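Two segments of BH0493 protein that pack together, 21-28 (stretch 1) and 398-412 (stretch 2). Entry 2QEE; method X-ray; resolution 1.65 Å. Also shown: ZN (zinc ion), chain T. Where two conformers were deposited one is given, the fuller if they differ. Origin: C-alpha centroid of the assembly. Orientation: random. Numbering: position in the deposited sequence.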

# COMPACT_ATOMS: atom_id res chain seq x y z
N ASN C 21 -20.49 4.94 -22.97
CA ASN C 21 -21.79 4.51 -23.48
C ASN C 21 -22.47 3.34 -22.79
O ASN C 21 -23.68 3.10 -23.00
N GLN C 22 -21.74 2.58 -21.96
CA GLN C 22 -22.31 1.40 -21.35
C GLN C 22 -23.21 1.85 -20.21
O GLN C 22 -22.74 2.53 -19.30
N PRO C 23 -24.50 1.48 -20.26
CA PRO C 23 -25.36 1.87 -19.12
C PRO C 23 -24.91 1.12 -17.86
O PRO C 23 -24.69 -0.11 -17.89
N VAL C 24 -24.85 1.86 -16.78
CA VAL C 24 -24.36 1.33 -15.53
C VAL C 24 -25.47 0.74 -14.64
O VAL C 24 -26.52 1.39 -14.46
N THR C 25 -25.21 -0.42 -14.09
CA THR C 25 -25.93 -0.87 -12.88
C THR C 25 -25.10 -0.43 -11.70
O THR C 25 -23.91 -0.83 -11.57
N ASP C 26 -25.71 0.35 -10.81
CA ASP C 26 -24.95 0.90 -9.66
C ASP C 26 -25.41 0.06 -8.49
O ASP C 26 -26.55 0.23 -7.98
N MET C 27 -24.58 -0.89 -8.07
CA MET C 27 -25.15 -1.97 -7.23
C MET C 27 -25.16 -1.74 -5.73
O MET C 27 -25.49 -2.67 -4.98
N HIS C 28 -24.80 -0.54 -5.31
CA HIS C 28 -25.00 -0.16 -3.91
C HIS C 28 -25.06 1.36 -3.82
O HIS C 28 -24.04 2.03 -4.08
N ILE C 398 -14.41 -5.50 -26.55
CA ILE C 398 -14.28 -4.42 -25.52
C ILE C 398 -15.71 -4.12 -24.99
O ILE C 398 -15.92 -4.03 -23.78
N LYS C 399 -16.68 -4.03 -25.91
CA LYS C 399 -18.08 -3.70 -25.48
C LYS C 399 -18.63 -4.77 -24.54
O LYS C 399 -19.21 -4.43 -23.50
N ARG C 400 -18.33 -6.04 -24.83
CA ARG C 400 -18.74 -7.16 -24.02
C ARG C 400 -18.09 -7.07 -22.61
O ARG C 400 -18.74 -7.23 -21.56
N ASP C 401 -16.78 -6.87 -22.57
CA ASP C 401 -16.05 -6.84 -21.29
C ASP C 401 -16.57 -5.65 -20.45
O ASP C 401 -16.69 -5.79 -19.22
N VAL C 402 -16.79 -4.50 -21.09
CA VAL C 402 -17.24 -3.31 -20.41
C VAL C 402 -18.65 -3.56 -19.82
O VAL C 402 -18.94 -3.19 -18.68
N ALA C 403 -19.47 -4.26 -20.60
CA ALA C 403 -20.82 -4.60 -20.09
C ALA C 403 -20.70 -5.54 -18.88
O ALA C 403 -21.50 -5.40 -17.93
N ASP C 404 -19.76 -6.48 -18.89
CA ASP C 404 -19.55 -7.36 -17.76
C ASP C 404 -19.20 -6.55 -16.52
O ASP C 404 -19.83 -6.69 -15.46
N LEU C 405 -18.23 -5.66 -16.67
CA LEU C 405 -17.72 -4.92 -15.52
C LEU C 405 -18.78 -3.97 -14.94
O LEU C 405 -18.86 -3.86 -13.72
N PHE C 406 -19.55 -3.28 -15.80
CA PHE C 406 -20.48 -2.23 -15.31
C PHE C 406 -21.89 -2.71 -15.03
O PHE C 406 -22.70 -1.95 -14.43
N SER C 407 -22.19 -3.95 -15.44
CA SER C 407 -23.58 -4.45 -15.32
C SER C 407 -23.75 -5.94 -15.19
O SER C 407 -24.32 -6.46 -14.20
N ARG C 408 -23.27 -6.68 -16.17
CA ARG C 408 -23.62 -8.10 -16.25
C ARG C 408 -23.03 -8.96 -15.14
O ARG C 408 -23.66 -9.91 -14.74
N ASN C 409 -21.83 -8.63 -14.64
CA ASN C 409 -21.24 -9.45 -13.59
C ASN C 409 -22.10 -9.39 -12.34
O ASN C 409 -22.25 -10.41 -11.67
N PHE C 410 -22.74 -8.25 -12.14
CA PHE C 410 -23.55 -8.12 -10.92
C PHE C 410 -24.82 -8.99 -11.13
O PHE C 410 -25.13 -9.86 -10.29
N TRP C 411 -25.52 -8.78 -12.24
CA TRP C 411 -26.82 -9.55 -12.38
C TRP C 411 -26.58 -11.03 -12.44
O TRP C 411 -27.36 -11.85 -11.94
N ARG C 412 -25.52 -11.43 -13.14
CA ARG C 412 -25.16 -12.84 -13.22
C ARG C 412 -24.93 -13.39 -11.81
O ARG C 412 -25.44 -14.48 -11.44

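What ties the strand to the helix most firmly? Thr25 does, through two hydrogen bonds. Thr25 N donates to Phe406 O (3.0 Å), a carbonyl within the wider pi-type turn at 404-408. Its CA-CB bond points toward the helix, chi1 is m, and Trp411 NE1 donates to Thr25 OG1 at 2.9 Å. The Trp411 CA-CB bond points sideways, but chi1 m brings the indole edge to the hydroxyl.

Where does water enter? Water 2 donates to Pro23 O and also hydrogen-bonds Thr25 OG1 and Ser407 OG, linking the stretches beside the direct contacts. Water 1 donates to both Gln22 OE1 and Lys399 O, each at 2.7 Å, joining two acceptors that cannot bond to each other directly.

How does Gln22 fill its space? With chi1 t and chi2 p, Gln22 lies against the helix: Gln22 CB meets Val402 CG1 at 3.6 Å, its CG meets Phe406 CB at 3.8 Å, and its OE1 approaches Ala403 CB at 3.4 Å. Gln22 NE2 donates back to Pro23 O (2.9 Å).

What do the aromatic rings pack against? Phe406 (m) meets Val24 (t), CD1 to CG2, at 4.0 Å. Phe410 (t) takes Met27 CB over one face, 3.5 Å from the ring centroid, a CH-pi contact. Beyond this interface, His28 NE2 binds zinc at 2.2 Å.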

# COMPACT_ATOMS: atom_id res chain seq x y z
CB ASN C 21 -21.64 4.17 -24.98
CG ASN C 21 -21.36 5.38 -25.80
OD1 ASN C 21 -21.74 6.49 -25.43
ND2 ASN C 21 -20.68 5.20 -26.94
CB GLN C 22 -21.21 0.52 -20.75
CG GLN C 22 -21.73 -0.57 -19.78
CD GLN C 22 -22.64 -1.58 -20.51
OE1 GLN C 22 -22.40 -1.95 -21.67
NE2 GLN C 22 -23.71 -2.04 -19.81
CB PRO C 23 -26.74 1.36 -19.53
CG PRO C 23 -26.66 1.15 -21.04
CD PRO C 23 -25.26 0.81 -21.34
CB VAL C 24 -23.68 2.43 -14.75
CG1 VAL C 24 -23.23 1.93 -13.38
CG2 VAL C 24 -22.44 2.95 -15.56
CB THR C 25 -26.18 -2.37 -12.84
OG1 THR C 25 -27.08 -2.71 -13.92
CG2 THR C 25 -26.81 -2.79 -11.51
CB ASP C 26 -25.31 2.38 -9.47
CG ASP C 26 -24.47 3.09 -8.41
OD1 ASP C 26 -23.83 2.35 -7.63
OD2 ASP C 26 -24.46 4.34 -8.40
CB MET C 27 -24.62 -3.38 -7.55
CG MET C 27 -23.07 -3.53 -7.66
SD MET C 27 -22.30 -3.23 -6.06
CE MET C 27 -22.78 -4.69 -5.09
CB HIS C 28 -23.85 -0.65 -3.00
CG HIS C 28 -23.99 -0.17 -1.58
ND1 HIS C 28 -25.09 -0.49 -0.81
CD2 HIS C 28 -23.22 0.65 -0.83
CE1 HIS C 28 -24.97 0.09 0.37
NE2 HIS C 28 -23.86 0.80 0.38
CB ILE C 398 -13.67 -3.16 -26.13
CG1 ILE C 398 -12.21 -3.44 -26.48
CG2 ILE C 398 -13.84 -1.95 -25.16
CD1 ILE C 398 -11.59 -2.30 -27.31
CB LYS C 399 -18.95 -3.52 -26.73
CG LYS C 399 -18.71 -2.16 -27.33
CD LYS C 399 -19.57 -2.01 -28.60
CE LYS C 399 -19.33 -0.65 -29.25
NZ LYS C 399 -20.41 -0.29 -30.19
CB ARG C 400 -18.30 -8.44 -24.71
CG ARG C 400 -18.48 -9.64 -23.89
CD ARG C 400 -17.69 -10.81 -24.41
NE ARG C 400 -16.24 -10.53 -24.31
CZ ARG C 400 -15.33 -11.24 -24.96
NH1 ARG C 400 -15.73 -12.27 -25.71
NH2 ARG C 400 -14.04 -10.93 -24.83
CB ASP C 401 -14.54 -6.62 -21.52
CG ASP C 401 -13.84 -7.78 -22.28
OD1 ASP C 401 -14.29 -8.92 -22.30
OD2 ASP C 401 -12.81 -7.45 -22.91
CB VAL C 402 -17.18 -2.04 -21.32
CG1 VAL C 402 -17.93 -0.86 -20.69
CG2 VAL C 402 -15.70 -1.65 -21.55
CB ALA C 403 -21.67 -5.22 -21.22
CB ASP C 404 -18.43 -8.37 -18.06
CG ASP C 404 -18.91 -9.53 -18.95
OD1 ASP C 404 -20.13 -9.78 -19.01
OD2 ASP C 404 -18.05 -10.18 -19.59
CB LEU C 405 -16.50 -4.08 -15.91
CG LEU C 405 -15.28 -4.97 -16.29
CD1 LEU C 405 -14.25 -4.07 -16.97
CD2 LEU C 405 -14.66 -5.61 -14.99
CB PHE C 406 -20.50 -0.98 -16.20
CG PHE C 406 -19.22 -0.17 -16.12
CD1 PHE C 406 -19.05 0.82 -15.15
CD2 PHE C 406 -18.19 -0.41 -17.03
CE1 PHE C 406 -17.85 1.54 -15.05
CE2 PHE C 406 -17.00 0.30 -16.94
CZ PHE C 406 -16.85 1.30 -15.98
CB SER C 407 -24.43 -3.93 -16.49
OG SER C 407 -25.77 -4.36 -16.30
CB ARG C 408 -23.23 -8.72 -17.59
CG ARG C 408 -23.79 -7.98 -18.76
CD ARG C 408 -23.41 -8.64 -20.11
NE ARG C 408 -23.93 -7.83 -21.22
CZ ARG C 408 -23.53 -7.88 -22.48
NH1 ARG C 408 -22.55 -8.70 -22.86
NH2 ARG C 408 -24.10 -7.08 -23.37
CB ASN C 409 -19.81 -8.96 -13.19
CG ASN C 409 -18.76 -9.33 -14.23
OD1 ASN C 409 -18.99 -10.20 -15.11
ND2 ASN C 409 -17.54 -8.68 -14.11
CB PHE C 410 -23.98 -6.68 -10.68
CG PHE C 410 -24.99 -6.55 -9.56
CD1 PHE C 410 -24.58 -6.74 -8.22
CD2 PHE C 410 -26.33 -6.27 -9.83
CE1 PHE C 410 -25.51 -6.65 -7.15
CE2 PHE C 410 -27.27 -6.14 -8.76
CZ PHE C 410 -26.86 -6.34 -7.41
CB TRP C 411 -27.56 -9.04 -13.61
CG TRP C 411 -27.97 -7.62 -13.42
CD1 TRP C 411 -27.47 -6.52 -14.05
CD2 TRP C 411 -28.94 -7.16 -12.48
NE1 TRP C 411 -28.11 -5.38 -13.57
CE2 TRP C 411 -29.00 -5.76 -12.59
CE3 TRP C 411 -29.78 -7.81 -11.54
CZ2 TRP C 411 -29.88 -4.98 -11.82
CZ3 TRP C 411 -30.65 -7.00 -10.76
CH2 TRP C 411 -30.69 -5.63 -10.92
CB ARG C 412 -23.89 -12.98 -14.08
CG ARG C 412 -23.86 -14.17 -15.01
CD ARG C 412 -22.84 -13.91 -16.17
NE ARG C 412 -22.11 -15.13 -16.53
CZ ARG C 412 -21.15 -15.70 -15.79
NH1 ARG C 412 -20.79 -15.18 -14.61
NH2 ARG C 412 -20.55 -16.80 -16.23
ZN ZN T . -23.31 2.62 1.54
O HOH W 1 -20.41 -2.02 -23.51
O HOH W 2 -26.78 -1.66 -16.61
O HOH W 3 -22.20 2.26 2.91